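Local coordinates for protein B-agarase (Agarivorans gilvus, PDB 5Z6P) that is a glycoside hydrolase family 50 beta-agarase, an enzyme that probably cleaves the beta-galactosidic linkages of agarose, at residues F95-T109 and L197-S211. Numbering follows the deposited sequence.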
# COMPACT_ATOMS: atom_id res chain seq x y z
N PHE A 95 -0.86 2.29 30.19
CA PHE A 95 0.06 1.15 30.17
C PHE A 95 0.30 0.56 28.78
O PHE A 95 -0.45 0.82 27.84
CB PHE A 95 -0.47 0.05 31.09
CG PHE A 95 -1.60 -0.72 30.50
CD1 PHE A 95 -2.89 -0.23 30.57
CD2 PHE A 95 -1.38 -1.92 29.86
CE1 PHE A 95 -3.93 -0.92 30.02
CE2 PHE A 95 -2.43 -2.63 29.30
CZ PHE A 95 -3.71 -2.13 29.38
N CYS A 96 1.33 -0.28 28.68
CA CYS A 96 1.60 -1.07 27.49
C CYS A 96 1.64 -2.57 27.77
O CYS A 96 2.08 -3.02 28.84
CB CYS A 96 2.94 -0.67 26.86
SG CYS A 96 3.10 1.06 26.42
N PHE A 97 1.18 -3.35 26.81
CA PHE A 97 1.55 -4.75 26.75
C PHE A 97 2.97 -4.80 26.18
O PHE A 97 3.25 -4.16 25.17
CB PHE A 97 0.56 -5.55 25.89
CG PHE A 97 1.03 -6.94 25.58
CD1 PHE A 97 0.95 -7.94 26.53
CD2 PHE A 97 1.56 -7.24 24.33
CE1 PHE A 97 1.40 -9.22 26.24
CE2 PHE A 97 2.01 -8.52 24.04
CZ PHE A 97 1.92 -9.51 24.99
N ALA A 98 3.87 -5.51 26.84
CA ALA A 98 5.27 -5.48 26.46
C ALA A 98 5.93 -6.86 26.52
O ALA A 98 5.46 -7.76 27.21
CB ALA A 98 6.02 -4.51 27.34
N PHE A 99 7.01 -7.01 25.78
CA PHE A 99 7.84 -8.20 25.85
C PHE A 99 9.20 -7.89 25.25
O PHE A 99 9.37 -6.90 24.54
CB PHE A 99 7.19 -9.38 25.13
CG PHE A 99 6.92 -9.14 23.67
CD1 PHE A 99 5.72 -8.58 23.27
CD2 PHE A 99 7.86 -9.47 22.71
CE1 PHE A 99 5.46 -8.36 21.93
CE2 PHE A 99 7.60 -9.25 21.38
CZ PHE A 99 6.41 -8.68 20.99
N ASP A 100 10.17 -8.74 25.53
CA ASP A 100 11.49 -8.56 24.95
C ASP A 100 11.67 -9.58 23.85
O ASP A 100 11.10 -10.65 23.92
CB ASP A 100 12.58 -8.70 26.01
CG ASP A 100 12.54 -7.58 27.03
OD1 ASP A 100 11.89 -6.55 26.76
OD2 ASP A 100 13.14 -7.74 28.11
N ALA A 101 12.46 -9.23 22.84
CA ALA A 101 12.69 -10.14 21.72
C ALA A 101 14.08 -9.98 21.12
O ALA A 101 14.59 -8.87 21.00
CB ALA A 101 11.64 -9.91 20.65
N ARG A 102 14.67 -11.12 20.74
CA ARG A 102 15.89 -11.18 19.93
C ARG A 102 15.62 -12.00 18.68
O ARG A 102 14.91 -12.98 18.75
CB ARG A 102 17.04 -11.83 20.69
CG ARG A 102 17.61 -11.01 21.79
CD ARG A 102 19.06 -11.39 22.00
NE ARG A 102 19.20 -12.60 22.80
CZ ARG A 102 20.08 -13.56 22.56
NH1 ARG A 102 20.89 -13.50 21.51
NH2 ARG A 102 20.15 -14.60 23.37
N ALA A 103 16.19 -11.60 17.56
CA ALA A 103 16.14 -12.39 16.33
C ALA A 103 17.52 -12.97 16.08
O ALA A 103 18.50 -12.25 16.12
CB ALA A 103 15.69 -11.55 15.16
N LEU A 104 17.59 -14.27 15.83
CA LEU A 104 18.87 -14.94 15.68
C LEU A 104 19.22 -15.18 14.22
O LEU A 104 20.27 -15.71 13.93
CB LEU A 104 18.88 -16.27 16.44
CG LEU A 104 18.79 -16.19 17.97
CD1 LEU A 104 19.01 -17.53 18.62
CD2 LEU A 104 19.76 -15.19 18.52
N ASP A 105 18.33 -14.77 13.31
CA ASP A 105 18.65 -14.82 11.88
C ASP A 105 19.60 -13.70 11.48
O ASP A 105 19.83 -12.79 12.26
CB ASP A 105 17.37 -14.72 11.06
CG ASP A 105 16.31 -15.68 11.54
OD1 ASP A 105 16.36 -16.85 11.14
OD2 ASP A 105 15.43 -15.26 12.31
N GLU A 106 20.12 -13.75 10.26
CA GLU A 106 20.88 -12.64 9.71
C GLU A 106 19.96 -11.46 9.34
O GLU A 106 20.40 -10.32 9.33
CB GLU A 106 21.70 -13.09 8.50
CG GLU A 106 22.80 -14.09 8.86
CD GLU A 106 23.39 -14.78 7.66
OE1 GLU A 106 24.13 -15.78 7.84
OE2 GLU A 106 23.11 -14.34 6.53
N HIS A 107 18.70 -11.77 9.05
CA HIS A 107 17.67 -10.78 8.68
C HIS A 107 16.71 -10.44 9.82
O HIS A 107 16.57 -11.20 10.77
CB HIS A 107 16.87 -11.30 7.48
CG HIS A 107 16.27 -12.65 7.73
ND1 HIS A 107 16.89 -13.83 7.37
CD2 HIS A 107 15.12 -13.01 8.34
CE1 HIS A 107 16.14 -14.85 7.73
NE2 HIS A 107 15.06 -14.38 8.32
N SER A 108 16.03 -9.30 9.71
CA SER A 108 15.04 -8.91 10.72
C SER A 108 13.75 -9.70 10.57
O SER A 108 13.54 -10.40 9.58
CB SER A 108 14.72 -7.40 10.64
OG SER A 108 14.10 -7.07 9.41
N THR A 109 12.89 -9.55 11.57
CA THR A 109 11.52 -10.05 11.53
C THR A 109 10.55 -8.91 11.70
O THR A 109 10.67 -8.11 12.65
CB THR A 109 11.26 -11.07 12.66
OG1 THR A 109 12.16 -12.17 12.53
CG2 THR A 109 9.83 -11.57 12.61
N LEU A 197 11.10 -15.83 4.15
CA LEU A 197 12.10 -16.51 4.95
C LEU A 197 11.49 -17.04 6.23
O LEU A 197 10.46 -16.57 6.67
CB LEU A 197 13.25 -15.56 5.28
CG LEU A 197 13.94 -14.87 4.10
CD1 LEU A 197 14.87 -13.78 4.61
CD2 LEU A 197 14.70 -15.88 3.27
N ASP A 198 12.15 -18.03 6.83
CA ASP A 198 11.81 -18.46 8.17
C ASP A 198 12.37 -17.45 9.16
O ASP A 198 13.19 -16.63 8.80
CB ASP A 198 12.38 -19.86 8.45
CG ASP A 198 11.62 -20.95 7.71
OD1 ASP A 198 10.45 -20.73 7.32
OD2 ASP A 198 12.20 -22.03 7.52
N HIS A 199 11.92 -17.49 10.40
CA HIS A 199 12.49 -16.61 11.41
C HIS A 199 12.68 -17.34 12.73
O HIS A 199 11.84 -18.13 13.14
CB HIS A 199 11.61 -15.36 11.61
CG HIS A 199 11.32 -14.62 10.34
ND1 HIS A 199 12.05 -13.52 9.92
CD2 HIS A 199 10.38 -14.82 9.38
CE1 HIS A 199 11.58 -13.09 8.77
NE2 HIS A 199 10.56 -13.86 8.42
N HIS A 200 13.81 -17.07 13.38
CA HIS A 200 14.12 -17.68 14.67
C HIS A 200 14.20 -16.62 15.76
O HIS A 200 15.13 -15.84 15.78
CB HIS A 200 15.46 -18.44 14.60
CG HIS A 200 15.51 -19.51 13.55
ND1 HIS A 200 15.48 -19.24 12.20
CD2 HIS A 200 15.60 -20.85 13.66
CE1 HIS A 200 15.55 -20.37 11.53
NE2 HIS A 200 15.63 -21.36 12.39
N LEU A 201 13.23 -16.59 16.67
CA LEU A 201 13.21 -15.56 17.70
C LEU A 201 13.32 -16.12 19.12
O LEU A 201 13.00 -17.27 19.39
CB LEU A 201 11.92 -14.73 17.60
CG LEU A 201 11.57 -14.07 16.26
CD1 LEU A 201 10.21 -13.47 16.32
CD2 LEU A 201 12.57 -13.00 15.91
N LEU A 202 13.78 -15.26 20.02
CA LEU A 202 13.76 -15.51 21.44
C LEU A 202 12.83 -14.49 22.09
O LEU A 202 13.07 -13.31 21.99
CB LEU A 202 15.16 -15.41 22.04
CG LEU A 202 16.20 -16.34 21.46
CD1 LEU A 202 17.53 -16.07 22.10
CD2 LEU A 202 15.75 -17.78 21.67
N LEU A 203 11.78 -14.96 22.75
CA LEU A 203 10.79 -14.13 23.39
C LEU A 203 10.86 -14.37 24.89
O LEU A 203 10.99 -15.49 25.32
CB LEU A 203 9.39 -14.45 22.87
CG LEU A 203 9.12 -14.39 21.37
CD1 LEU A 203 7.67 -14.76 21.04
CD2 LEU A 203 9.46 -13.01 20.77
N SER A 204 10.78 -13.31 25.68
CA SER A 204 10.88 -13.40 27.13
C SER A 204 10.20 -12.15 27.73
O SER A 204 9.92 -11.19 27.04
CB SER A 204 12.37 -13.52 27.56
OG SER A 204 13.03 -12.30 27.28
N ASN A 205 9.95 -12.21 29.03
CA ASN A 205 9.63 -11.02 29.79
C ASN A 205 8.35 -10.32 29.38
O ASN A 205 8.25 -9.10 29.43
CB ASN A 205 10.83 -10.11 29.67
CG ASN A 205 12.11 -10.68 30.30
OD1 ASN A 205 12.79 -9.90 30.98
ND2 ASN A 205 12.23 -12.02 30.38
N PHE A 206 7.34 -11.13 29.07
CA PHE A 206 5.99 -10.64 28.89
C PHE A 206 5.51 -10.00 30.18
O PHE A 206 5.69 -10.56 31.26
CB PHE A 206 5.02 -11.76 28.47
CG PHE A 206 5.27 -12.30 27.09
CD1 PHE A 206 6.16 -13.34 26.90
CD2 PHE A 206 4.63 -11.77 25.99
CE1 PHE A 206 6.41 -13.84 25.65
CE2 PHE A 206 4.88 -12.27 24.72
CZ PHE A 206 5.77 -13.31 24.57
N ARG A 207 4.90 -8.83 30.05
CA ARG A 207 4.56 -7.98 31.17
C ARG A 207 3.58 -6.90 30.77
O ARG A 207 3.40 -6.62 29.58
CB ARG A 207 5.82 -7.32 31.72
CG ARG A 207 6.47 -6.36 30.75
CD ARG A 207 7.94 -6.20 31.05
NE ARG A 207 8.58 -5.17 30.24
CZ ARG A 207 9.39 -5.42 29.22
NH1 ARG A 207 9.66 -6.66 28.87
NH2 ARG A 207 9.94 -4.42 28.54
N LEU A 208 2.94 -6.31 31.77
CA LEU A 208 2.23 -5.05 31.61
C LEU A 208 3.14 -3.96 32.15
O LEU A 208 3.73 -4.12 33.22
CB LEU A 208 0.88 -5.07 32.32
CG LEU A 208 -0.11 -6.06 31.71
CD1 LEU A 208 -1.34 -6.20 32.57
CD2 LEU A 208 -0.51 -5.63 30.32
N GLN A 209 3.29 -2.88 31.40
CA GLN A 209 4.21 -1.83 31.78
C GLN A 209 3.56 -0.46 31.70
O GLN A 209 2.96 -0.11 30.69
CB GLN A 209 5.45 -1.87 30.89
CG GLN A 209 6.53 -0.90 31.31
CD GLN A 209 7.92 -1.42 31.01
OE1 GLN A 209 8.24 -2.57 31.30
NE2 GLN A 209 8.76 -0.56 30.45
N SER A 210 3.69 0.29 32.79
CA SER A 210 3.19 1.65 32.85
C SER A 210 3.85 2.53 31.80
O SER A 210 5.05 2.43 31.54
CB SER A 210 3.42 2.24 34.24
OG SER A 210 4.78 2.64 34.39
N SER A 211 3.04 3.40 31.19
CA SER A 211 3.53 4.28 30.15
C SER A 211 3.51 5.72 30.68
O SER A 211 2.48 6.21 31.14
CB SER A 211 2.66 4.14 28.89
OG SER A 211 3.42 4.37 27.71
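Strands 95-103 and 199-210 pair antiparallel from Phe95-Ser210 to Ala103-Leu201, their N-to-C directions at 151°, with a beta bulge, in which Asn205 and Phe206 lie opposite Phe99, between Ala98-Arg207 and Asp100-Ser204. The pair belongs to the all-beta, carbohydrate-binding-module-like domain, where strand 135-140 flanks 95-103 and strand 64-69 flanks 199-210. Asn205 takes a positive phi (64°) within the bulge, and its carbonyl O accepts a hydrogen bond from Arg207 NH1. The same NH1 makes a salt bridge to Asp100 OD1 at 3.1 Å; the oxygen lies at the guanidinium edge, whereas the nitrogen meets the carboxylate from above its plane. Ser136 OG bonds both Asp100 OD1 and Arg207 NH2, and NE donates to Gln209 OE1, which together fix the guanidinium's rotation, one face over Ala98 CB. Phe99 CB sits over the Phe206 ring, 3.9 Å from its centroid, while Phe97 CZ meets that ring at its edge. Past the strand end, Asp105 turns back onto 199-210: OD2 accepts the backbone N-H of His200 through its syn lone pair (N to OD2 2.7 Å), and OD1 accepts a hydrogen bond from His200 ND1. Beyond it, the His107 ring is sandwiched between Asp105 CB and Leu197 CD1, and its NE2 donates to Asp198 O at 3.0 Å.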